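Local coordinates for protein ForH (PDB 6NKO) that probably acts in formycin A biosynthesis like the IMP cyclohydrolase part of PurH, closing the pyrimidine ring of the pyrazolopyrimidine nucleotide, at residues L40-W45 with L171-G176; I109-L114 with A150-H155; C116-L121 with S160-Y165; P123-G128 with V205-G210. All blocks are in the same frame, centred on the assembly; numbering follows the deposited sequence.

Contact 1: L40-W45 with L171-G176; sequences LLRLGW and LLEQGG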
loop_
_atom_site.group_PDB
_atom_site.type_symbol
_atom_site.label_atom_id
_atom_site.label_comp_id
_atom_site.label_asym_id
_atom_site.label_seq_id
_atom_site.Cartn_x
_atom_site.Cartn_y
_atom_site.Cartn_z
ATOM N N LEU A 40 -6.762 9.593 9.469
ATOM C CA LEU A 40 -6.052 10.411 8.492
ATOM C C LEU A 40 -6.970 11.465 7.887
ATOM O O LEU A 40 -6.535 12.590 7.613
ATOM C CB LEU A 40 -5.451 9.524 7.401
ATOM C CG LEU A 40 -4.410 8.495 7.850
ATOM C CD1 LEU A 40 -4.207 7.444 6.772
ATOM C CD2 LEU A 40 -3.091 9.161 8.215
ATOM N N LEU A 41 -8.244 11.126 7.678
ATOM C CA LEU A 41 -9.177 12.080 7.084
ATOM C C LEU A 41 -9.427 13.265 8.011
ATOM O O LEU A 41 -9.532 14.407 7.548
ATOM C CB LEU A 41 -10.488 11.381 6.732
ATOM C CG LEU A 41 -10.438 10.442 5.524
ATOM C CD1 LEU A 41 -11.681 9.567 5.471
ATOM C CD2 LEU A 41 -10.271 11.226 4.229
ATOM N N ARG A 42 -9.524 13.018 9.321
ATOM C CA ARG A 42 -9.684 14.115 10.271
ATOM C C ARG A 42 -8.454 15.011 10.326
ATOM O O ARG A 42 -8.571 16.181 10.707
ATOM C CB ARG A 42 -9.993 13.573 11.671
ATOM C CG ARG A 42 -11.084 12.517 11.706
ATOM C CD ARG A 42 -11.627 12.318 13.112
ATOM N NE ARG A 42 -11.705 10.904 13.473
ATOM C CZ ARG A 42 -10.780 10.261 14.180
ATOM N NH1 ARG A 42 -9.701 10.904 14.607
ATOM N NH2 ARG A 42 -10.932 8.974 14.461
ATOM N N LEU A 43 -7.284 14.491 9.957
ATOM C CA LEU A 43 -6.066 15.288 9.906
ATOM C C LEU A 43 -5.926 16.068 8.604
ATOM O O LEU A 43 -4.905 16.736 8.409
ATOM C CB LEU A 43 -4.845 14.387 10.101
ATOM C CG LEU A 43 -4.630 13.831 11.508
ATOM C CD1 LEU A 43 -3.420 12.907 11.538
ATOM C CD2 LEU A 43 -4.471 14.960 12.514
ATOM N N GLY A 44 -6.918 16.005 7.719
ATOM C CA GLY A 44 -6.866 16.700 6.453
ATOM C C GLY A 44 -6.225 15.925 5.323
ATOM O O GLY A 44 -6.176 16.435 4.196
ATOM N N TRP A 45 -5.732 14.718 5.588
ATOM C CA TRP A 45 -5.126 13.908 4.542
ATOM C C TRP A 45 -6.154 13.548 3.478
ATOM O O TRP A 45 -7.362 13.505 3.732
ATOM C CB TRP A 45 -4.537 12.623 5.127
ATOM C CG TRP A 45 -3.222 12.783 5.821
ATOM C CD1 TRP A 45 -2.902 13.701 6.778
ATOM C CD2 TRP A 45 -2.051 11.983 5.624
ATOM N NE1 TRP A 45 -1.602 13.526 7.184
ATOM C CE2 TRP A 45 -1.057 12.478 6.489
ATOM C CE3 TRP A 45 -1.744 10.898 4.795
ATOM C CZ2 TRP A 45 0.223 11.927 6.549
ATOM C CZ3 TRP A 45 -0.474 10.351 4.857
ATOM C CH2 TRP A 45 0.493 10.867 5.728
ATOM N N LEU A 171 1.469 9.310 16.201
ATOM C CA LEU A 171 2.597 10.182 15.886
ATOM C C LEU A 171 2.168 11.333 14.983
ATOM O O LEU A 171 2.501 12.496 15.239
ATOM C CB LEU A 171 3.715 9.375 15.227
ATOM C CG LEU A 171 4.684 8.627 16.141
ATOM C CD1 LEU A 171 5.456 7.590 15.346
ATOM C CD2 LEU A 171 5.632 9.598 16.822
ATOM N N LEU A 172 1.423 11.025 13.918
ATOM C CA LEU A 172 0.932 12.076 13.032
ATOM C C LEU A 172 -0.011 13.025 13.760
ATOM O O LEU A 172 -0.090 14.209 13.413
ATOM C CB LEU A 172 0.229 11.460 11.821
ATOM C CG LEU A 172 1.113 10.795 10.763
ATOM C CD1 LEU A 172 0.267 9.986 9.794
ATOM C CD2 LEU A 172 1.944 11.829 10.017
ATOM N N GLU A 173 -0.725 12.531 14.773
ATOM C CA GLU A 173 -1.667 13.377 15.497
ATOM C C GLU A 173 -0.965 14.342 16.446
ATOM O O GLU A 173 -1.447 15.463 16.642
ATOM C CB GLU A 173 -2.673 12.511 16.257
ATOM C CG GLU A 173 -3.968 12.277 15.490
ATOM C CD GLU A 173 -4.772 11.105 16.023
ATOM O OE1 GLU A 173 -5.771 10.727 15.373
ATOM O OE2 GLU A 173 -4.410 10.562 17.088
ATOM N N GLN A 174 0.165 13.940 17.037
ATOM C CA GLN A 174 0.925 14.878 17.859
ATOM C C GLN A 174 1.562 15.972 17.014
ATOM O O GLN A 174 1.674 17.116 17.466
ATOM C CB GLN A 174 2.011 14.153 18.662
ATOM C CG GLN A 174 1.688 12.727 19.067
ATOM C CD GLN A 174 0.825 12.639 20.309
ATOM O OE1 GLN A 174 0.336 13.648 20.814
ATOM N NE2 GLN A 174 0.629 11.422 20.808
ATOM N N GLY A 175 1.980 15.645 15.793
ATOM C CA GLY A 175 2.669 16.593 14.942
ATOM C C GLY A 175 1.792 17.249 13.896
ATOM O O GLY A 175 2.258 17.564 12.797
ATOM N N GLY A 176 0.518 17.456 14.224
ATOM C CA GLY A 176 -0.378 18.180 13.341
ATOM C C GLY A 176 -0.626 17.532 11.999
ATOM O O GLY A 176 -0.967 18.229 11.040
#

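Contact 2: I109-L114 with A150-H155; sequences IPRIDL and AKNFEH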
loop_
_atom_site.group_PDB
_atom_site.type_symbol
_atom_site.label_atom_id
_atom_site.label_comp_id
_atom_site.label_asym_id
_atom_site.label_seq_id
_atom_site.Cartn_x
_atom_site.Cartn_y
_atom_site.Cartn_z
ATOM N N ILE A 109 2.132 15.283 -10.638
ATOM C CA ILE A 109 2.116 14.058 -9.850
ATOM C C ILE A 109 2.301 14.437 -8.383
ATOM O O ILE A 109 3.389 14.881 -7.990
ATOM C CB ILE A 109 3.200 13.075 -10.309
ATOM C CG1 ILE A 109 3.003 12.718 -11.784
ATOM C CG2 ILE A 109 3.182 11.827 -9.437
ATOM C CD1 ILE A 109 4.150 11.927 -12.381
ATOM N N PRO A 110 1.287 14.273 -7.541
ATOM C CA PRO A 110 1.466 14.527 -6.111
ATOM C C PRO A 110 2.251 13.406 -5.446
ATOM O O PRO A 110 2.298 12.270 -5.920
ATOM C CB PRO A 110 0.031 14.582 -5.580
ATOM C CG PRO A 110 -0.734 13.694 -6.504
ATOM C CD PRO A 110 -0.068 13.786 -7.857
ATOM N N ARG A 111 2.880 13.752 -4.330
ATOM C CA ARG A 111 3.603 12.770 -3.540
ATOM C C ARG A 111 2.622 11.911 -2.751
ATOM O O ARG A 111 1.633 12.411 -2.209
ATOM C CB ARG A 111 4.583 13.463 -2.592
ATOM C CG ARG A 111 4.966 12.650 -1.367
ATOM C CD ARG A 111 5.911 11.514 -1.729
ATOM N NE ARG A 111 7.284 11.972 -1.915
ATOM C CZ ARG A 111 8.157 11.398 -2.736
ATOM N NH1 ARG A 111 7.798 10.342 -3.453
ATOM N NH2 ARG A 111 9.388 11.879 -2.843
ATOM N N ILE A 112 2.889 10.610 -2.712
ATOM C CA ILE A 112 2.152 9.683 -1.864
ATOM C C ILE A 112 2.950 9.523 -0.576
ATOM O O ILE A 112 4.060 8.981 -0.583
ATOM C CB ILE A 112 1.917 8.335 -2.560
ATOM C CG1 ILE A 112 0.846 8.482 -3.647
ATOM C CG2 ILE A 112 1.499 7.281 -1.549
ATOM C CD1 ILE A 112 0.869 7.385 -4.691
ATOM N N ASP A 113 2.391 10.006 0.533
ATOM C CA ASP A 113 3.110 10.035 1.799
ATOM C C ASP A 113 2.986 8.746 2.599
ATOM O O ASP A 113 3.803 8.512 3.497
ATOM C CB ASP A 113 2.619 11.207 2.654
ATOM C CG ASP A 113 2.590 12.511 1.885
ATOM O OD1 ASP A 113 3.649 13.169 1.788
ATOM O OD2 ASP A 113 1.509 12.870 1.368
ATOM N N LEU A 114 1.995 7.909 2.301
ATOM C CA LEU A 114 1.770 6.699 3.080
ATOM C C LEU A 114 1.213 5.612 2.177
ATOM O O LEU A 114 0.285 5.858 1.401
ATOM C CB LEU A 114 0.809 6.964 4.244
ATOM C CG LEU A 114 0.631 5.841 5.269
ATOM C CD1 LEU A 114 0.615 6.407 6.684
ATOM C CD2 LEU A 114 -0.637 5.040 4.989
ATOM N N ALA A 150 8.970 1.363 1.065
ATOM C CA ALA A 150 10.024 1.003 2.007
ATOM C C ALA A 150 11.392 1.450 1.506
ATOM O O ALA A 150 12.215 1.941 2.287
ATOM C CB ALA A 150 10.006 -0.503 2.264
ATOM N N LYS A 151 11.654 1.291 0.206
ATOM C CA LYS A 151 12.919 1.763 -0.348
ATOM C C LYS A 151 13.046 3.276 -0.212
ATOM O O LYS A 151 14.140 3.797 0.023
ATOM C CB LYS A 151 13.041 1.339 -1.812
ATOM C CG LYS A 151 14.279 1.879 -2.507
ATOM C CD LYS A 151 14.349 1.433 -3.955
ATOM C CE LYS A 151 15.434 2.189 -4.706
ATOM N NZ LYS A 151 15.916 1.435 -5.898
ATOM N N ASN A 152 11.931 3.992 -0.342
ATOM C CA ASN A 152 11.914 5.446 -0.241
ATOM C C ASN A 152 11.295 5.876 1.086
ATOM O O ASN A 152 10.416 6.744 1.112
ATOM C CB ASN A 152 11.133 6.037 -1.418
ATOM C CG ASN A 152 11.559 7.450 -1.763
ATOM O OD1 ASN A 152 12.659 7.887 -1.421
ATOM N ND2 ASN A 152 10.683 8.175 -2.450
ATOM N N PHE A 153 11.750 5.280 2.194
ATOM C CA PHE A 153 11.061 5.456 3.471
ATOM C C PHE A 153 11.211 6.860 4.046
ATOM O O PHE A 153 10.420 7.243 4.914
ATOM C CB PHE A 153 11.537 4.412 4.492
ATOM C CG PHE A 153 12.997 4.519 4.860
ATOM C CD1 PHE A 153 13.437 5.475 5.765
ATOM C CD2 PHE A 153 13.922 3.639 4.328
ATOM C CE1 PHE A 153 14.774 5.567 6.108
ATOM C CE2 PHE A 153 15.259 3.724 4.672
ATOM C CZ PHE A 153 15.685 4.690 5.562
ATOM N N GLU A 154 12.205 7.629 3.601
ATOM C CA GLU A 154 12.327 9.005 4.068
ATOM C C GLU A 154 11.164 9.873 3.608
ATOM O O GLU A 154 10.871 10.888 4.248
ATOM C CB GLU A 154 13.645 9.615 3.591
ATOM C CG GLU A 154 14.870 9.141 4.358
ATOM C CD GLU A 154 16.141 9.236 3.536
ATOM O OE1 GLU A 154 16.857 10.253 3.657
ATOM O OE2 GLU A 154 16.421 8.295 2.763
ATOM N N HIS A 155 10.489 9.493 2.522
ATOM C CA HIS A 155 9.407 10.288 1.965
ATOM C C HIS A 155 8.079 9.549 1.868
ATOM O O HIS A 155 7.064 10.185 1.568
ATOM C CB HIS A 155 9.801 10.809 0.573
ATOM C CG HIS A 155 11.170 11.414 0.530
ATOM N ND1 HIS A 155 11.581 12.388 1.415
ATOM C CD2 HIS A 155 12.227 11.175 -0.283
ATOM C CE1 HIS A 155 12.828 12.726 1.147
ATOM N NE2 HIS A 155 13.245 12.005 0.121
HETATM O O HOH W 1 5.799 10.037 4.383
HETATM O O HOH W 2 5.925 12.225 2.645
#

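Contact 3: C116-L121 with S160-Y165; sequences CNNYYL and SDPDDY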
loop_
_atom_site.group_PDB
_atom_site.type_symbol
_atom_site.label_atom_id
_atom_site.label_comp_id
_atom_site.label_asym_id
_atom_site.label_seq_id
_atom_site.Cartn_x
_atom_site.Cartn_y
_atom_site.Cartn_z
ATOM N N CYS A 116 -0.229 1.590 2.417
ATOM C CA CYS A 116 -0.716 0.505 3.261
ATOM C C CYS A 116 -1.079 -0.671 2.366
ATOM O O CYS A 116 -1.954 -0.543 1.502
ATOM C CB CYS A 116 -1.926 0.959 4.076
ATOM S SG CYS A 116 -2.049 0.207 5.697
ATOM N N ASN A 117 -0.415 -1.809 2.564
ATOM C CA ASN A 117 -0.591 -2.955 1.676
ATOM C C ASN A 117 -0.590 -4.256 2.468
ATOM O O ASN A 117 0.359 -4.538 3.206
ATOM C CB ASN A 117 0.504 -2.981 0.601
ATOM C CG ASN A 117 0.328 -4.119 -0.385
ATOM O OD1 ASN A 117 1.263 -4.873 -0.651
ATOM N ND2 ASN A 117 -0.875 -4.253 -0.930
ATOM N N ASN A 118 -1.654 -5.047 2.293
ATOM C CA ASN A 118 -1.865 -6.313 2.986
ATOM C C ASN A 118 -2.136 -7.409 1.966
ATOM O O ASN A 118 -2.539 -7.139 0.832
ATOM C CB ASN A 118 -3.055 -6.240 3.958
ATOM C CG ASN A 118 -2.681 -5.658 5.292
ATOM O OD1 ASN A 118 -3.537 -5.180 6.034
ATOM N ND2 ASN A 118 -1.396 -5.698 5.611
ATOM N N TYR A 119 -1.955 -8.659 2.389
ATOM C CA TYR A 119 -2.179 -9.809 1.523
ATOM C C TYR A 119 -3.252 -10.734 2.083
ATOM O O TYR A 119 -3.420 -10.860 3.300
ATOM C CB TYR A 119 -0.891 -10.597 1.313
ATOM C CG TYR A 119 0.284 -9.703 1.053
ATOM C CD1 TYR A 119 0.229 -8.736 0.059
ATOM C CD2 TYR A 119 1.442 -9.810 1.804
ATOM C CE1 TYR A 119 1.293 -7.907 -0.181
ATOM C CE2 TYR A 119 2.516 -8.985 1.570
ATOM C CZ TYR A 119 2.437 -8.034 0.574
ATOM O OH TYR A 119 3.507 -7.204 0.329
ATOM N N TYR A 120 -3.969 -11.384 1.168
ATOM C CA TYR A 120 -4.958 -12.382 1.541
ATOM C C TYR A 120 -4.280 -13.605 2.152
ATOM O O TYR A 120 -3.084 -13.847 1.964
ATOM C CB TYR A 120 -5.780 -12.800 0.324
ATOM C CG TYR A 120 -6.767 -11.757 -0.141
ATOM C CD1 TYR A 120 -7.871 -11.427 0.633
ATOM C CD2 TYR A 120 -6.594 -11.099 -1.353
ATOM C CE1 TYR A 120 -8.777 -10.471 0.214
ATOM C CE2 TYR A 120 -7.495 -10.142 -1.779
ATOM C CZ TYR A 120 -8.584 -9.832 -0.992
ATOM O OH TYR A 120 -9.488 -8.881 -1.408
ATOM N N LEU A 121 -5.068 -14.384 2.889
ATOM C CA LEU A 121 -4.561 -15.606 3.497
ATOM C C LEU A 121 -4.301 -16.658 2.426
ATOM O O LEU A 121 -5.140 -16.888 1.550
ATOM C CB LEU A 121 -5.557 -16.139 4.525
ATOM C CG LEU A 121 -5.765 -15.298 5.785
ATOM C CD1 LEU A 121 -6.942 -15.833 6.584
ATOM C CD2 LEU A 121 -4.503 -15.270 6.635
ATOM N N SER A 160 2.249 -2.240 6.757
ATOM C CA SER A 160 1.720 -3.538 6.354
ATOM C C SER A 160 0.981 -4.196 7.511
ATOM O O SER A 160 -0.191 -4.562 7.380
ATOM C CB SER A 160 2.844 -4.455 5.860
ATOM O OG SER A 160 2.321 -5.618 5.232
ATOM N N ASP A 161 1.664 -4.350 8.637
ATOM C CA ASP A 161 1.090 -4.994 9.814
ATOM C C ASP A 161 0.044 -4.093 10.458
ATOM O O ASP A 161 0.373 -2.974 10.876
ATOM C CB ASP A 161 2.201 -5.323 10.813
ATOM C CG ASP A 161 1.725 -6.200 11.960
ATOM O OD1 ASP A 161 0.563 -6.650 11.938
ATOM O OD2 ASP A 161 2.526 -6.445 12.887
ATOM N N PRO A 162 -1.215 -4.530 10.569
ATOM C CA PRO A 162 -2.239 -3.695 11.223
ATOM C C PRO A 162 -1.933 -3.352 12.676
ATOM O O PRO A 162 -2.631 -2.503 13.246
ATOM C CB PRO A 162 -3.511 -4.547 11.110
ATOM C CG PRO A 162 -3.258 -5.456 9.944
ATOM C CD PRO A 162 -1.786 -5.750 9.972
ATOM N N ASP A 163 -0.928 -3.974 13.292
ATOM C CA ASP A 163 -0.533 -3.613 14.647
ATOM C C ASP A 163 0.346 -2.370 14.694
ATOM O O ASP A 163 0.620 -1.864 15.787
ATOM C CB ASP A 163 0.193 -4.783 15.315
ATOM C CG ASP A 163 -0.736 -5.938 15.638
ATOM O OD1 ASP A 163 -1.928 -5.683 15.913
ATOM O OD2 ASP A 163 -0.276 -7.098 15.612
ATOM N N ASP A 164 0.790 -1.870 13.543
ATOM C CA ASP A 164 1.582 -0.650 13.470
ATOM C C ASP A 164 0.741 0.583 13.168
ATOM O O ASP A 164 1.277 1.694 13.171
ATOM C CB ASP A 164 2.677 -0.791 12.404
ATOM C CG ASP A 164 3.655 -1.910 12.712
ATOM O OD1 ASP A 164 3.991 -2.102 13.898
ATOM O OD2 ASP A 164 4.090 -2.597 11.763
ATOM N N TYR A 165 -0.559 0.413 12.911
ATOM C CA TYR A 165 -1.387 1.531 12.465
ATOM C C TYR A 165 -1.489 2.607 13.538
ATOM O O TYR A 165 -1.353 3.802 13.251
ATOM C CB TYR A 165 -2.789 1.042 12.086
ATOM C CG TYR A 165 -2.881 0.181 10.844
ATOM C CD1 TYR A 165 -1.742 -0.221 10.154
ATOM C CD2 TYR A 165 -4.118 -0.234 10.365
ATOM C CE1 TYR A 165 -1.835 -1.012 9.022
ATOM C CE2 TYR A 165 -4.220 -1.023 9.237
ATOM C CZ TYR A 165 -3.077 -1.410 8.570
ATOM O OH TYR A 165 -3.179 -2.198 7.447
#

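Contact 4: P123-G128 with V205-G210; sequences PEPQPG and VAELFG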
loop_
_atom_site.group_PDB
_atom_site.type_symbol
_atom_site.label_atom_id
_atom_site.label_comp_id
_atom_site.label_asym_id
_atom_site.label_seq_id
_atom_site.Cartn_x
_atom_site.Cartn_y
_atom_site.Cartn_z
ATOM N N PRO A 123 -3.529 -20.663 1.238
ATOM C CA PRO A 123 -3.733 -22.033 1.726
ATOM C C PRO A 123 -2.424 -22.764 1.978
ATOM O O PRO A 123 -1.341 -22.218 1.744
ATOM C CB PRO A 123 -4.534 -22.690 0.597
ATOM C CG PRO A 123 -4.131 -21.935 -0.626
ATOM C CD PRO A 123 -3.917 -20.514 -0.176
ATOM N N GLU A 124 -2.516 -24.010 2.451
ATOM C CA GLU A 124 -1.329 -24.778 2.789
ATOM C C GLU A 124 -0.789 -25.513 1.565
ATOM O O GLU A 124 -1.544 -25.836 0.642
ATOM C CB GLU A 124 -1.646 -25.781 3.893
ATOM C CG GLU A 124 -1.967 -25.162 5.258
ATOM C CD GLU A 124 -0.989 -24.076 5.692
ATOM O OE1 GLU A 124 -1.031 -22.949 5.149
ATOM O OE2 GLU A 124 -0.172 -24.353 6.593
ATOM N N PRO A 125 0.520 -25.769 1.525
ATOM C CA PRO A 125 1.107 -26.534 0.415
ATOM C C PRO A 125 0.795 -28.017 0.549
ATOM O O PRO A 125 1.379 -28.721 1.378
ATOM C CB PRO A 125 2.609 -26.248 0.556
ATOM C CG PRO A 125 2.800 -25.939 1.998
ATOM C CD PRO A 125 1.544 -25.252 2.450
ATOM N N GLN A 126 -0.141 -28.494 -0.267
ATOM C CA GLN A 126 -0.479 -29.906 -0.322
ATOM C C GLN A 126 -0.117 -30.468 -1.690
ATOM O O GLN A 126 -0.197 -29.757 -2.697
ATOM C CB GLN A 126 -1.971 -30.140 -0.047
ATOM C CG GLN A 126 -2.506 -29.405 1.178
ATOM C CD GLN A 126 -2.726 -30.323 2.369
ATOM O OE1 GLN A 126 -2.843 -31.540 2.219
ATOM N NE2 GLN A 126 -2.782 -29.742 3.563
ATOM N N PRO A 127 0.303 -31.733 -1.758
ATOM C CA PRO A 127 0.676 -32.316 -3.053
ATOM C C PRO A 127 -0.485 -32.282 -4.037
ATOM O O PRO A 127 -1.632 -32.566 -3.686
ATOM C CB PRO A 127 1.070 -33.753 -2.695
ATOM C CG PRO A 127 1.462 -33.688 -1.256
ATOM C CD PRO A 127 0.563 -32.655 -0.640
ATOM N N GLY A 128 -0.172 -31.925 -5.280
ATOM C CA GLY A 128 -1.202 -31.768 -6.289
ATOM C C GLY A 128 -2.064 -30.543 -6.094
ATOM O O GLY A 128 -3.216 -30.527 -6.539
ATOM N N VAL A 205 4.385 -18.262 -1.421
ATOM C CA VAL A 205 3.789 -18.466 -2.740
ATOM C C VAL A 205 4.634 -19.427 -3.567
ATOM O O VAL A 205 4.102 -20.262 -4.309
ATOM C CB VAL A 205 3.595 -17.116 -3.454
ATOM C CG1 VAL A 205 3.122 -17.331 -4.888
ATOM C CG2 VAL A 205 2.606 -16.244 -2.686
ATOM N N ALA A 206 5.963 -19.333 -3.447
ATOM C CA ALA A 206 6.837 -20.277 -4.138
ATOM C C ALA A 206 6.587 -21.703 -3.667
ATOM O O ALA A 206 6.592 -22.642 -4.471
ATOM C CB ALA A 206 8.302 -19.893 -3.927
ATOM N N GLU A 207 6.359 -21.884 -2.364
ATOM C CA GLU A 207 6.054 -23.211 -1.840
ATOM C C GLU A 207 4.755 -23.759 -2.416
ATOM O O GLU A 207 4.632 -24.970 -2.630
ATOM C CB GLU A 207 5.978 -23.164 -0.316
ATOM C CG GLU A 207 6.373 -24.456 0.367
ATOM C CD GLU A 207 6.223 -24.382 1.873
ATOM O OE1 GLU A 207 5.596 -23.417 2.362
ATOM O OE2 GLU A 207 6.736 -25.285 2.567
ATOM N N LEU A 208 3.775 -22.890 -2.671
ATOM C CA LEU A 208 2.521 -23.352 -3.258
ATOM C C LEU A 208 2.717 -23.766 -4.711
ATOM O O LEU A 208 2.154 -24.774 -5.155
ATOM C CB LEU A 208 1.452 -22.265 -3.139
ATOM C CG LEU A 208 1.154 -21.782 -1.715
ATOM C CD1 LEU A 208 0.047 -20.739 -1.706
ATOM C CD2 LEU A 208 0.796 -22.948 -0.805
ATOM N N PHE A 209 3.515 -23.006 -5.466
ATOM C CA PHE A 209 3.811 -23.390 -6.843
ATOM C C PHE A 209 4.589 -24.699 -6.890
ATOM O O PHE A 209 4.344 -25.545 -7.757
ATOM C CB PHE A 209 4.588 -22.276 -7.546
ATOM C CG PHE A 209 3.716 -21.197 -8.121
ATOM C CD1 PHE A 209 2.840 -21.472 -9.157
ATOM C CD2 PHE A 209 3.773 -19.904 -7.625
ATOM C CE1 PHE A 209 2.034 -20.480 -9.689
ATOM C CE2 PHE A 209 2.970 -18.907 -8.154
ATOM C CZ PHE A 209 2.100 -19.196 -9.187
ATOM N N GLY A 210 5.530 -24.884 -5.959
ATOM C CA GLY A 210 6.261 -26.140 -5.901
ATOM C C GLY A 210 5.369 -27.321 -5.570
ATOM O O GLY A 210 5.475 -28.384 -6.187
#

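Contact 1: L40-W45 with L171-G176
Leu172 reaches out from the last turn of helix 165-174 into a nook formed by Leu40, Leu43 and Trp45, three apolar residues gathered where helix 33-42 ends. Its CD1 has two close neighbours, lying 3.8 Å from Leu40 CD2 and 3.8 Å from Trp45 CZ2, while its CB meets Leu43 CD1 at 3.9 Å. Leu172 comes to the indole at about a right angle, near the CZ2 corner. One face of that indole is already occupied, because Leu40 CD2 sits 3.9 Å above the plane of the Trp45 ring, over its centre.

The two helices follow strands 22-26 and 157-159 of the parallel sheet in an MGS-like alpha/beta fold and pack together at their C-terminal ends. Helix 33-42 stops in a Schellman motif, with Gly44 at a positive phi of 88°. The turn folds Trp45 back against the last turn of the helix, its N hydrogen-bonded to Leu40 O at 3.0 Å, and its NE1 finds a partner beyond the contact in Gly177 O.

Charged groups occupy the outer margin. Glu173 runs its CG past Leu43 CD2 and carries OE1 to the edge of the Arg42 guanidinium, near its plane. At 4.0 Å between Arg42 NH1 and Glu173 OE1, the opposite charges probably attract each other but fall short of a salt bridge.

Contact 2: I109-L114 with A150-H155
In the MGS-like alpha/beta fold, the loop that leads into strand 114-117 meets the turn between helix 141-151 and edge strand 157-159, and there Arg111 lies against His155. The CB of His155 sits over one face of the guanidinium, 3.6 Å from Arg111 NH2. The imidazole and guanidinium planes are only 9° apart, but the ring is displaced toward the NH2 end. With CG opposite the backbone N (chi1 156°), the arginine bends at its next two torsions and passes its CD beside His155 O.

Two waters bridge Asp113 and His155, one through the backbone carbonyl of Asp113 and the other through its carboxylate. The first lies 2.7 Å from Asp113 O and makes a weak 3.1 Å bond to His155 O; the second lies 2.6 Å from Asp113 OD1 and 2.6 Å from His155 O, so this one carbonyl is in reach of both.

Asn152 turns its amide steeply to the guanidinium, ND2 being 3.7 Å from Arg111 NH1. These donors share a target: Arg111 bonds to the carbonyls of Gly91 and Ala94, Asn152 to those of Ile92 and Ala94. With a leucine in place of Arg111, the Gly91 carbonyl would probably lose its side-chain donor and His155 the flat group beneath its CB. The contact thus gathers around the C-terminal end of helix 86-93, while Asp113 OD2 reaches Leu22 N at the start of strand 22-26.

Contact 3: C116-L121 with S160-Y165
Ser160 OG donates to Asn117 O across 3.0 Å, approaching almost straight along the C=O axis at 169°. The torsion that sets OG opposite the backbone N (chi1 -169°) aims it at this carbonyl, and Ser160 CA adds a CA-H...O contact of 3.6 Å to Asn117 O. In the reverse direction, Asn118 ND2 donates to Ser160 O; the modelled separation is very short, so the bond's length is doubtful.

These residues lie where the neighbouring parallel strands 114-117 and 157-159 run out at their C-terminal ends, the edge of an alpha/beta sheet at which active sites commonly form, although no ligand is bound here. If a leucine stood in place of Asn118, Ser160 O would probably lose its amide donor and the two strand exits would be tied less firmly.

Tyr165, at the start of helix 165-174, packs against Cys116 and Asn118. Cys116 SG meets its ring obliquely, 4.2 Å from the centroid, in a sulfur-aromatic contact. The ring plane is 14° from that of the Asn118 amide, whose OD1 is 3.3 Å from Tyr165 OH. Pro162 CA lies 3.4 Å above the centre of the Tyr165 ring.

Contact 4: P123-G128 with V205-G210
Leu208 and Pro125 bring the far end of the long C-terminal helix 184-212 against the proline-rich loop that follows strand 114-117, well away from the parallel sheet of the alpha/beta fold. The tight part is the work of one methyl. Leu208 CD2 presses on the loop backbone, 3.4 Å from Pro123 O and 3.7 Å from Pro125 N, and also rests 4.0 Å from Pro125 CB. A torsion placing CG opposite the carbonyl carbon (chi1 -57°) brings this methyl to the loop, although the CB itself does not face it. Leu129 and Phe134 also touch Leu208, so the leucine is buried where its surroundings are largely exposed. Pro123, which Phe134 touches as well, makes a looser approach, its CD staying 4.3 Å from Leu208 CD1.

The solvent side belongs to Glu207. One residue back on the helix, it sends an extended chain obliquely across the ring of Pro125, contributing its carbon atoms and OE1 but no polar bond to the loop. The exposed acid ends against a single ring carbon: Pro125 CG lies 3.8 Å from both CD and OE1 of Glu207.

The first segments of contacts 1 to 4 follow one another along the chain, but their partners return in the order 2, 3, 1, 4, so most of the closures interleave. Contacts 1, 2 and 3 lie at the two ends of one parallel sheet, 1 and 2 where strands begin and 3 where they end, their centres about 17 to 20 Å apart. Contacts 1 and 3 share helix 165-174. Contacts 1 and 2 meet directly, Trp45 CZ3 touching Leu114 CB at 3.7 Å. Contact 4 stands apart, its centre about 42 Å from that of contact 1 and about 22 Å from that of contact 3, whose first segment leads into it. The chain thus joins a compact alpha/beta body to a projecting extension.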